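Phenylalanine--tRNA ligase beta subunit (Bacteroides fragilis, PDB 3IG2) forms, with the alpha subunit, the tetrameric enzyme that joins phenylalanine to tRNA(Phe) using ATP, this chain being the catalytic-like core domain of the beta subunit. Local coordinates at residues 12-17 with 146-151; 35-39 with 62-67; 89-95 with 108-114. All coordinates share one frame; numbering follows the deposited sequence. Where two conformers were deposited one is given.

Contact 1 (12-17 with 146-151); sequences LVAEQL and NIFKRL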
loop_
_atom_site.group_PDB
_atom_site.type_symbol
_atom_site.label_atom_id
_atom_site.label_comp_id
_atom_site.label_asym_id
_atom_site.label_seq_id
_atom_site.Cartn_x
_atom_site.Cartn_y
_atom_site.Cartn_z
ATOM N N LEU B 12 12.219 14.640 -6.040
ATOM C CA LEU B 12 12.217 13.574 -5.042
ATOM C C LEU B 12 11.037 13.758 -4.074
ATOM O O LEU B 12 10.320 12.802 -3.763
ATOM C CB LEU B 12 13.545 13.567 -4.292
ATOM C CG LEU B 12 14.642 12.502 -4.527
ATOM C CD1 LEU B 12 14.481 11.611 -5.786
ATOM C CD2 LEU B 12 16.049 13.129 -4.451
ATOM N N VAL B 13 10.825 14.995 -3.625
ATOM C CA VAL B 13 9.709 15.298 -2.708
ATOM C C VAL B 13 8.344 15.111 -3.361
ATOM O O VAL B 13 7.422 14.587 -2.724
ATOM C CB VAL B 13 9.859 16.695 -2.064
ATOM C CG1 VAL B 13 8.590 17.109 -1.331
ATOM C CG2 VAL B 13 11.040 16.679 -1.068
ATOM N N ALA B 14 8.242 15.490 -4.638
ATOM C CA ALA B 14 7.029 15.293 -5.424
ATOM C C ALA B 14 6.699 13.814 -5.562
ATOM O O ALA B 14 5.537 13.418 -5.374
ATOM C CB ALA B 14 7.158 15.937 -6.795
ATOM N N GLU B 15 7.704 13.004 -5.893
ATOM C CA GLU B 15 7.522 11.558 -6.033
ATOM C C GLU B 15 7.071 10.937 -4.716
ATOM O O GLU B 15 6.195 10.060 -4.700
ATOM C CB GLU B 15 8.806 10.891 -6.539
ATOM C CG GLU B 15 9.272 11.408 -7.913
ATOM C CD GLU B 15 10.492 10.659 -8.466
ATOM O OE1 GLU B 15 11.229 10.043 -7.663
ATOM O OE2 GLU B 15 10.712 10.670 -9.703
ATOM N N GLN B 16 7.662 11.401 -3.610
ATOM C CA GLN B 16 7.302 10.903 -2.292
ATOM C C GLN B 16 5.865 11.260 -1.927
ATOM O O GLN B 16 5.110 10.405 -1.453
ATOM C CB GLN B 16 8.241 11.452 -1.237
ATOM C CG GLN B 16 7.855 11.063 0.170
ATOM C CD GLN B 16 8.813 11.637 1.183
ATOM O OE1 GLN B 16 8.490 12.597 1.882
ATOM N NE2 GLN B 16 10.013 11.088 1.232
ATOM N N LEU B 17 5.479 12.509 -2.171
ATOM C CA LEU B 17 4.119 12.951 -1.886
ATOM C C LEU B 17 3.087 12.224 -2.753
ATOM O O LEU B 17 2.043 11.801 -2.239
ATOM C CB LEU B 17 3.993 14.480 -2.028
ATOM C CG LEU B 17 4.732 15.288 -0.960
ATOM C CD1 LEU B 17 4.784 16.780 -1.278
ATOM C CD2 LEU B 17 4.092 15.049 0.415
ATOM N N ASN B 146 8.975 13.723 7.029
ATOM C CA ASN B 146 9.518 12.863 5.981
ATOM C C ASN B 146 10.064 13.660 4.809
ATOM O O ASN B 146 11.034 13.238 4.150
ATOM C CB ASN B 146 8.486 11.821 5.567
ATOM C CG ASN B 146 8.346 10.731 6.607
ATOM O OD1 ASN B 146 9.335 10.363 7.261
ATOM N ND2 ASN B 146 7.127 10.213 6.781
ATOM N N ILE B 147 9.473 14.828 4.581
ATOM C CA ILE B 147 10.049 15.786 3.644
ATOM C C ILE B 147 11.396 16.256 4.166
ATOM O O ILE B 147 12.390 16.236 3.420
ATOM C CB ILE B 147 9.128 16.990 3.364
ATOM C CG1 ILE B 147 7.934 16.541 2.528
ATOM C CG2 ILE B 147 9.865 18.036 2.559
ATOM C CD1 ILE B 147 6.809 17.532 2.501
ATOM N N PHE B 148 11.454 16.660 5.432
ATOM C CA PHE B 148 12.736 17.071 6.005
ATOM C C PHE B 148 13.810 15.982 5.867
ATOM O O PHE B 148 14.937 16.278 5.482
ATOM C CB PHE B 148 12.606 17.504 7.462
ATOM C CG PHE B 148 11.844 18.782 7.657
ATOM C CD1 PHE B 148 11.625 19.668 6.596
ATOM C CD2 PHE B 148 11.382 19.127 8.911
ATOM C CE1 PHE B 148 10.962 20.846 6.789
ATOM C CE2 PHE B 148 10.703 20.313 9.104
ATOM C CZ PHE B 148 10.498 21.181 8.034
ATOM N N LYS B 149 13.463 14.739 6.186
ATOM C CA LYS B 149 14.391 13.618 6.061
ATOM C C LYS B 149 14.883 13.455 4.634
ATOM O O LYS B 149 16.071 13.182 4.404
ATOM C CB LYS B 149 13.729 12.320 6.521
ATOM C CG LYS B 149 13.557 12.255 8.007
ATOM C CD LYS B 149 12.868 10.967 8.437
ATOM C CE LYS B 149 13.095 10.723 9.918
ATOM N NZ LYS B 149 12.337 9.537 10.432
ATOM N N ARG B 150 13.956 13.629 3.684
ATOM C CA ARG B 150 14.251 13.505 2.271
ATOM C C ARG B 150 15.264 14.570 1.868
ATOM O O ARG B 150 16.116 14.330 1.014
ATOM C CB ARG B 150 12.962 13.615 1.450
ATOM C CG ARG B 150 13.079 13.230 -0.025
ATOM C CD ARG B 150 14.281 12.350 -0.261
ATOM N NE ARG B 150 13.938 11.167 -1.016
ATOM C CZ ARG B 150 14.829 10.310 -1.503
ATOM N NH1 ARG B 150 16.125 10.509 -1.292
ATOM N NH2 ARG B 150 14.421 9.257 -2.195
ATOM N N LEU B 151 15.197 15.732 2.518
ATOM C CA LEU B 151 16.139 16.815 2.215
ATOM C C LEU B 151 17.430 16.653 3.005
ATOM O O LEU B 151 18.317 17.474 2.904
ATOM C CB LEU B 151 15.508 18.195 2.462
ATOM C CG LEU B 151 14.141 18.492 1.785
ATOM C CD1 LEU B 151 13.517 19.831 2.209
ATOM C CD2 LEU B 151 14.250 18.452 0.266
#
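Val-13 turns both methyl groups toward the helix that ends near Leu-151. Its CG1 packs 4.0 Å from Ile-147 CG1, while CG2 fits between two partners, touching Ile-147 CG2 and lying 3.9 Å from Leu-151 CD2. Further along, Leu-17 CD2 approaches Ile-147 CD1 at 4.2 Å and extends the apolar seam. On the outer side the contact changes character. In Arg-150 the bends at chi2 (21°) and chi3 turn the end of the chain aside, so that the guanidinium comes to lie across Leu-12, whose CG sits over the centre of one face, 3.7 Å from Arg-150 CZ. Gln-16 reaches across with an extended chain, and its NE2 packs 3.9 Å from Arg-150 CB. Gln-16 and Arg-150 run alongside one another head to tail, the amide and guanidinium planes only 19° apart. Gln-16 OE1 comes within 3.5 Å of Asn-146 O, but both atoms are acceptors, so this approach is packing and not a bond.

The helices run roughly antiparallel, at 144°, and their local axes come to 10.3 Å. They lie side by side on one face of the mixed sheet of this class II synthetase-like module, a layered alpha/beta arrangement. The sheet supplies the next shell: Leu-115 of strand 109-121 meets Val-13 and Ile-147, and Leu-117 meets Leu-17 and Ile-147. Trp-209, in the short helix 209-212 that ends this chain, packs on both Val-13 and Leu-151. Beyond the seam, Lys-149 NZ forms a salt bridge with Glu-40 of the second subunit, another copy of this protein.

Contact 2 (35-39 with 62-67); sequences YYDGL and RQTLLF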
loop_
_atom_site.group_PDB
_atom_site.type_symbol
_atom_site.label_atom_id
_atom_site.label_comp_id
_atom_site.label_asym_id
_atom_site.label_seq_id
_atom_site.Cartn_x
_atom_site.Cartn_y
_atom_site.Cartn_z
ATOM N N TYR B 35 -8.330 39.185 -0.020
ATOM C CA TYR B 35 -8.038 38.026 0.793
ATOM C C TYR B 35 -7.140 38.411 1.972
ATOM O O TYR B 35 -7.195 37.802 3.018
ATOM C CB TYR B 35 -7.311 36.964 -0.018
ATOM C CG TYR B 35 -8.108 36.165 -1.035
ATOM C CD1 TYR B 35 -9.502 36.057 -0.965
ATOM C CD2 TYR B 35 -7.435 35.476 -2.050
ATOM C CE1 TYR B 35 -10.199 35.267 -1.880
ATOM C CE2 TYR B 35 -8.114 34.679 -2.968
ATOM C CZ TYR B 35 -9.493 34.584 -2.870
ATOM O OH TYR B 35 -10.156 33.824 -3.774
ATOM N N TYR B 36 -6.316 39.435 1.791
ATOM C CA TYR B 36 -5.330 39.807 2.795
ATOM C C TYR B 36 -5.839 40.849 3.814
ATOM O O TYR B 36 -5.122 41.219 4.740
ATOM C CB TYR B 36 -4.047 40.270 2.083
ATOM C CG TYR B 36 -3.430 39.172 1.236
ATOM C CD1 TYR B 36 -2.452 38.312 1.770
ATOM C CD2 TYR B 36 -3.845 38.957 -0.090
ATOM C CE1 TYR B 36 -1.896 37.286 1.004
ATOM C CE2 TYR B 36 -3.289 37.935 -0.855
ATOM C CZ TYR B 36 -2.318 37.102 -0.299
ATOM O OH TYR B 36 -1.765 36.100 -1.065
ATOM N N ASP B 37 -7.078 41.297 3.650
ATOM C CA ASP B 37 -7.657 42.328 4.517
ATOM C C ASP B 37 -7.562 41.995 5.991
ATOM O O ASP B 37 -8.020 40.942 6.434
ATOM C CB ASP B 37 -9.116 42.573 4.143
ATOM C CG ASP B 37 -9.260 43.442 2.910
ATOM O OD1 ASP B 37 -10.318 43.364 2.231
ATOM O OD2 ASP B 37 -8.316 44.222 2.631
ATOM N N GLY B 38 -6.942 42.894 6.741
ATOM C CA GLY B 38 -6.853 42.757 8.186
ATOM C C GLY B 38 -5.990 41.609 8.680
ATOM O O GLY B 38 -5.983 41.310 9.871
ATOM N N LEU B 39 -5.272 40.956 7.776
ATOM C CA LEU B 39 -4.391 39.865 8.181
ATOM C C LEU B 39 -3.140 40.438 8.805
ATOM O O LEU B 39 -2.708 41.539 8.439
ATOM C CB LEU B 39 -3.993 38.980 7.006
ATOM C CG LEU B 39 -4.997 38.022 6.353
ATOM C CD1 LEU B 39 -4.218 37.208 5.349
ATOM C CD2 LEU B 39 -5.789 37.101 7.330
ATOM N N ARG B 62 0.469 36.986 -5.415
ATOM C CA ARG B 62 0.211 36.317 -4.132
ATOM C C ARG B 62 1.367 36.476 -3.140
ATOM O O ARG B 62 2.549 36.465 -3.507
ATOM C CB ARG B 62 -0.101 34.833 -4.339
ATOM C CG ARG B 62 1.033 34.064 -5.016
ATOM C CD ARG B 62 0.669 32.559 -5.202
ATOM N NE ARG B 62 1.756 31.888 -5.907
ATOM C CZ ARG B 62 1.643 30.769 -6.618
ATOM N NH1 ARG B 62 0.467 30.164 -6.746
ATOM N NH2 ARG B 62 2.720 30.269 -7.209
ATOM N N GLN B 63 0.997 36.625 -1.874
ATOM C CA GLN B 63 1.961 36.675 -0.785
ATOM C C GLN B 63 2.105 35.305 -0.144
ATOM O O GLN B 63 3.124 35.011 0.459
ATOM C CB GLN B 63 1.484 37.665 0.274
ATOM C CG GLN B 63 2.585 38.481 0.862
ATOM C CD GLN B 63 2.105 39.483 1.923
ATOM O OE1 GLN B 63 1.062 40.163 1.777
ATOM N NE2 GLN B 63 2.889 39.600 2.976
ATOM N N THR B 64 1.047 34.491 -0.248
ATOM C CA THR B 64 1.035 33.149 0.324
ATOM C C THR B 64 0.419 32.198 -0.691
ATOM O O THR B 64 -0.470 32.602 -1.469
ATOM C CB THR B 64 0.226 33.087 1.678
ATOM O OG1 THR B 64 0.202 31.746 2.179
ATOM C CG2 THR B 64 -1.220 33.588 1.522
ATOM N N LEU B 65 0.838 30.940 -0.642
ATOM C CA LEU B 65 0.139 29.883 -1.376
ATOM C C LEU B 65 -1.229 29.508 -0.834
ATOM O O LEU B 65 -2.058 28.909 -1.548
ATOM C CB LEU B 65 0.989 28.609 -1.407
ATOM C CG LEU B 65 2.345 28.718 -2.143
ATOM C CD1 LEU B 65 2.954 27.361 -2.199
ATOM C CD2 LEU B 65 2.144 29.271 -3.523
ATOM N N LEU B 66 -1.481 29.806 0.426
ATOM C CA LEU B 66 -2.645 29.224 1.103
ATOM C C LEU B 66 -3.940 29.335 0.306
ATOM O O LEU B 66 -4.650 28.326 0.091
ATOM C CB LEU B 66 -2.857 29.920 2.442
ATOM C CG LEU B 66 -4.141 29.588 3.183
ATOM C CD1 LEU B 66 -4.143 28.126 3.597
ATOM C CD2 LEU B 66 -4.232 30.478 4.402
ATOM N N PHE B 67 -4.274 30.563 -0.093
ATOM C CA PHE B 67 -5.612 30.837 -0.624
ATOM C C PHE B 67 -5.939 30.092 -1.917
ATOM O O PHE B 67 -7.052 29.589 -2.082
ATOM C CB PHE B 67 -5.829 32.335 -0.789
ATOM C CG PHE B 67 -5.634 33.106 0.487
ATOM C CD1 PHE B 67 -6.366 32.793 1.621
ATOM C CD2 PHE B 67 -4.731 34.155 0.548
ATOM C CE1 PHE B 67 -6.197 33.520 2.791
ATOM C CE2 PHE B 67 -4.559 34.887 1.715
ATOM C CZ PHE B 67 -5.279 34.573 2.831
#
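Tyr-36 makes the polar part of this contact with its hydroxyl. The OH accepts from Gln-63 N at 2.9 Å, at an N-H...O angle of 157°, and takes a weak second bond from Thr-64 N at 3.3 Å. Two successive backbone amides thus converge on one phenol oxygen in a buried setting. Just beyond, with chi1 at 178°, Thr-64 swings OG1 round beside its own carbonyl carbon, where it accepts from Leu-66 N at 3.1 Å, a capping bond where the chain turns into helix 66-75.

The aromatic contacts centre on Phe-67. Its edge points at the face of Tyr-36 in a T-shaped pair, the ring centroids 5.2 Å apart and the planes at 88°. Over a face of Phe-67 comes Tyr-35 CB, a CH-pi contact 4.0 Å from the ring centroid. The Tyr-35 ring itself meets Phe-67 obliquely, and its OH is hydrogen-bonded to Glu-71.

Among aliphatic contacts, Leu-39 CD1 reaches the rim of the Phe-67 ring, 3.8 Å from CZ. Leu-39 closes a type II beta turn begun at Tyr-36, with Gly-38 at the positive-phi position. Together Tyr-35, Tyr-36 and Phe-67 form an aromatic cluster that packs the loop between strands 30-31 and 48-49 against the start of helix 66-75.

Contact 3 (89-95 with 108-114); sequences FGNCYHF and PYSEDYH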
loop_
_atom_site.group_PDB
_atom_site.type_symbol
_atom_site.label_atom_id
_atom_site.label_comp_id
_atom_site.label_asym_id
_atom_site.label_seq_id
_atom_site.Cartn_x
_atom_site.Cartn_y
_atom_site.Cartn_z
ATOM N N PHE B 89 4.284 23.594 -5.536
ATOM C CA PHE B 89 5.483 24.417 -5.527
ATOM C C PHE B 89 5.196 25.719 -6.266
ATOM O O PHE B 89 4.643 25.704 -7.367
ATOM C CB PHE B 89 6.613 23.723 -6.250
ATOM C CG PHE B 89 7.191 22.570 -5.511
ATOM C CD1 PHE B 89 8.241 22.754 -4.652
ATOM C CD2 PHE B 89 6.704 21.291 -5.715
ATOM C CE1 PHE B 89 8.789 21.703 -3.953
ATOM C CE2 PHE B 89 7.250 20.202 -5.029
ATOM C CZ PHE B 89 8.308 20.417 -4.134
ATOM N N GLY B 90 5.576 26.843 -5.676
ATOM C CA GLY B 90 5.356 28.111 -6.353
ATOM C C GLY B 90 6.055 29.285 -5.706
ATOM O O GLY B 90 6.411 29.240 -4.523
ATOM N N ASN B 91 6.264 30.332 -6.495
ATOM C CA ASN B 91 6.768 31.586 -5.960
ATOM C C ASN B 91 5.660 32.382 -5.305
ATOM O O ASN B 91 4.516 32.364 -5.792
ATOM C CB ASN B 91 7.361 32.445 -7.066
ATOM C CG ASN B 91 8.685 31.879 -7.616
ATOM O OD1 ASN B 91 8.810 31.684 -8.808
ATOM N ND2 ASN B 91 9.649 31.627 -6.748
ATOM N N CYS B 92 6.030 33.072 -4.219
ATOM C CA CYS B 92 5.242 34.140 -3.625
ATOM C C CYS B 92 6.053 35.415 -3.686
ATOM O O CYS B 92 7.242 35.374 -3.925
ATOM C CB CYS B 92 4.888 33.819 -2.166
ATOM S SG CYS B 92 3.754 32.452 -2.076
ATOM N N TYR B 93 5.387 36.541 -3.472
ATOM C CA TYR B 93 5.938 37.850 -3.715
ATOM C C TYR B 93 5.636 38.776 -2.531
ATOM O O TYR B 93 4.589 38.665 -1.898
ATOM C CB TYR B 93 5.353 38.417 -5.023
ATOM C CG TYR B 93 5.633 37.502 -6.191
ATOM C CD1 TYR B 93 6.815 37.626 -6.923
ATOM C CD2 TYR B 93 4.756 36.481 -6.524
ATOM C CE1 TYR B 93 7.108 36.764 -7.971
ATOM C CE2 TYR B 93 5.035 35.609 -7.584
ATOM C CZ TYR B 93 6.216 35.766 -8.309
ATOM O OH TYR B 93 6.522 34.928 -9.350
ATOM N N HIS B 94 6.556 39.699 -2.279
ATOM C CA HIS B 94 6.570 40.542 -1.095
ATOM C C HIS B 94 7.021 41.945 -1.471
ATOM O O HIS B 94 7.927 42.141 -2.298
ATOM C CB HIS B 94 7.501 39.919 -0.037
ATOM C CG HIS B 94 7.643 40.719 1.228
ATOM N ND1 HIS B 94 6.875 40.485 2.353
ATOM C CD2 HIS B 94 8.495 41.725 1.560
ATOM C CE1 HIS B 94 7.239 41.317 3.317
ATOM N NE2 HIS B 94 8.213 42.087 2.859
ATOM N N PHE B 95 6.345 42.922 -0.889
ATOM C CA PHE B 95 6.720 44.321 -1.031
ATOM C C PHE B 95 7.218 44.808 0.323
ATOM O O PHE B 95 6.503 44.718 1.323
ATOM C CB PHE B 95 5.522 45.163 -1.500
ATOM C CG PHE B 95 5.709 46.655 -1.306
ATOM C CD1 PHE B 95 6.712 47.348 -1.981
ATOM C CD2 PHE B 95 4.868 47.370 -0.448
ATOM C CE1 PHE B 95 6.886 48.749 -1.798
ATOM C CE2 PHE B 95 5.024 48.754 -0.257
ATOM C CZ PHE B 95 6.040 49.448 -0.930
ATOM N N PRO B 108 12.214 47.098 -3.785
ATOM C CA PRO B 108 11.225 46.759 -2.744
ATOM C C PRO B 108 10.413 45.494 -2.979
ATOM O O PRO B 108 9.817 44.997 -2.039
ATOM C CB PRO B 108 10.298 47.973 -2.740
ATOM C CG PRO B 108 10.372 48.491 -4.132
ATOM C CD PRO B 108 11.794 48.274 -4.571
ATOM N N TYR B 109 10.398 44.986 -4.215
ATOM C CA TYR B 109 9.669 43.781 -4.583
ATOM C C TYR B 109 10.610 42.587 -4.658
ATOM O O TYR B 109 11.621 42.628 -5.359
ATOM C CB TYR B 109 8.993 43.957 -5.951
ATOM C CG TYR B 109 8.007 45.105 -6.017
ATOM C CD1 TYR B 109 6.983 45.197 -5.097
ATOM C CD2 TYR B 109 8.107 46.091 -7.012
ATOM C CE1 TYR B 109 6.080 46.228 -5.148
ATOM C CE2 TYR B 109 7.200 47.132 -7.075
ATOM C CZ TYR B 109 6.184 47.187 -6.141
ATOM O OH TYR B 109 5.263 48.191 -6.164
ATOM N N SER B 110 10.281 41.540 -3.925
ATOM C CA SER B 110 11.084 40.333 -3.905
ATOM C C SER B 110 10.179 39.106 -4.066
ATOM O O SER B 110 8.944 39.192 -3.911
ATOM C CB SER B 110 11.848 40.240 -2.580
ATOM O OG SER B 110 10.925 40.108 -1.508
ATOM N N GLU B 111 10.806 37.971 -4.351
ATOM C CA GLU B 111 10.109 36.728 -4.521
ATOM C C GLU B 111 10.855 35.631 -3.782
ATOM O O GLU B 111 12.075 35.720 -3.610
ATOM C CB GLU B 111 10.033 36.383 -6.008
ATOM C CG GLU B 111 11.331 35.910 -6.623
ATOM C CD GLU B 111 11.288 35.866 -8.140
ATOM O OE1 GLU B 111 10.987 34.771 -8.685
ATOM O OE2 GLU B 111 11.583 36.929 -8.774
ATOM N N ASP B 112 10.100 34.626 -3.333
ATOM C CA ASP B 112 10.650 33.414 -2.697
ATOM C C ASP B 112 9.812 32.232 -3.091
ATOM O O ASP B 112 8.715 32.384 -3.574
ATOM C CB ASP B 112 10.831 33.451 -1.143
ATOM C CG ASP B 112 9.552 33.808 -0.359
ATOM O OD1 ASP B 112 9.661 33.921 0.881
ATOM O OD2 ASP B 112 8.457 33.949 -0.934
ATOM N N TYR B 113 10.351 31.051 -2.886
ATOM C CA TYR B 113 9.784 29.852 -3.421
ATOM C C TYR B 113 9.262 29.032 -2.268
ATOM O O TYR B 113 9.956 28.892 -1.270
ATOM C CB TYR B 113 10.896 29.108 -4.160
ATOM C CG TYR B 113 10.431 28.005 -5.080
ATOM C CD1 TYR B 113 9.590 28.280 -6.170
ATOM C CD2 TYR B 113 10.881 26.707 -4.903
ATOM C CE1 TYR B 113 9.190 27.264 -7.045
ATOM C CE2 TYR B 113 10.485 25.683 -5.757
ATOM C CZ TYR B 113 9.647 25.967 -6.829
ATOM O OH TYR B 113 9.269 24.964 -7.703
ATOM N N HIS B 114 8.045 28.508 -2.402
ATOM C CA HIS B 114 7.409 27.752 -1.330
ATOM C C HIS B 114 6.904 26.407 -1.797
ATOM O O HIS B 114 6.610 26.222 -2.970
ATOM C CB HIS B 114 6.235 28.542 -0.740
ATOM C CG HIS B 114 6.651 29.807 -0.063
ATOM N ND1 HIS B 114 6.770 29.912 1.307
ATOM C CD2 HIS B 114 7.018 31.010 -0.571
ATOM C CE1 HIS B 114 7.193 31.133 1.616
ATOM N NE2 HIS B 114 7.353 31.815 0.493
#
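Tyr-113 has its CG anti to the backbone N (chi1 -165°), which lays the ring alongside Gly-90, toward Phe-89, until its OH lies 3.3 Å from Phe-89 CB. Phe-95 takes a similar first torsion (chi1 164°), and its ring runs on past the end of the strand, where Tyr-109 CE1 and Pro-108 CB lie against CD1 and CE1. These side chains decorate a regular antiparallel ladder, the two arms of a beta-hairpin within the mixed sheet of the module. Gly-90 with His-114, Cys-92 with Asp-112 and His-94 with Ser-110 are hydrogen-bonded pairs, each closed by two backbone bonds. Cys-92 N to Asp-112 O, at 2.8 Å, is representative. Between them Asn-91 with Tyr-113, Tyr-93 with Glu-111 and Phe-95 with Tyr-109 form the non-hydrogen-bonded pairs, all with side chains on one face.

On that face Asn-91 ND2 makes a weak bond to Asp-112 O at 3.4 Å and also meets the edge of the Tyr-113 ring, near CD1. Tyr-93 and Glu-111 project together, the ring flanking the aliphatic start of the glutamate, with Tyr-93 CE1 3.5 Å from Glu-111 CB. At the far end Phe-95 CE1 packs 3.6 Å from Pro-108 CB, and the Phe-95 and Tyr-109 rings meet obliquely, their planes 44° apart.

Outside the pair, Gln-10 takes the Tyr-113 hydroxyl in a hydrogen bond, and Trp-209 packs its ring against both Phe-89 and Tyr-113. On the opposite face His-114 ND1 is hydrogen-bonded to Asp-206, which probably helps set the rotation of the imidazole. The imidazole presents CD2 to Cys-92, whose SG stands obliquely 4.5 Å from the centroid of the His-114 ring.

Contacts 2 and 3 are joined directly: Arg-62 NE lies 2.8 Å from Asn-91 O, and Arg-62 O lies 2.8 Å from Tyr-93 N, both probable hydrogen bonds, so the start of the 62-67 segment is tied to strand 85-95. Contact 1 is on the other side of the chain's centre from contact 2, their centres about 26 Å apart. Contact 3 comes within about 4 Å of contact 1 at the nearest atoms without touching it; strand 109-121 continues from contact 3 to pass beneath the helices of contact 1. In this enzyme family the aminoacylation site belongs to the alpha subunit, so all three contacts are probably architecture of the catalytic-like module.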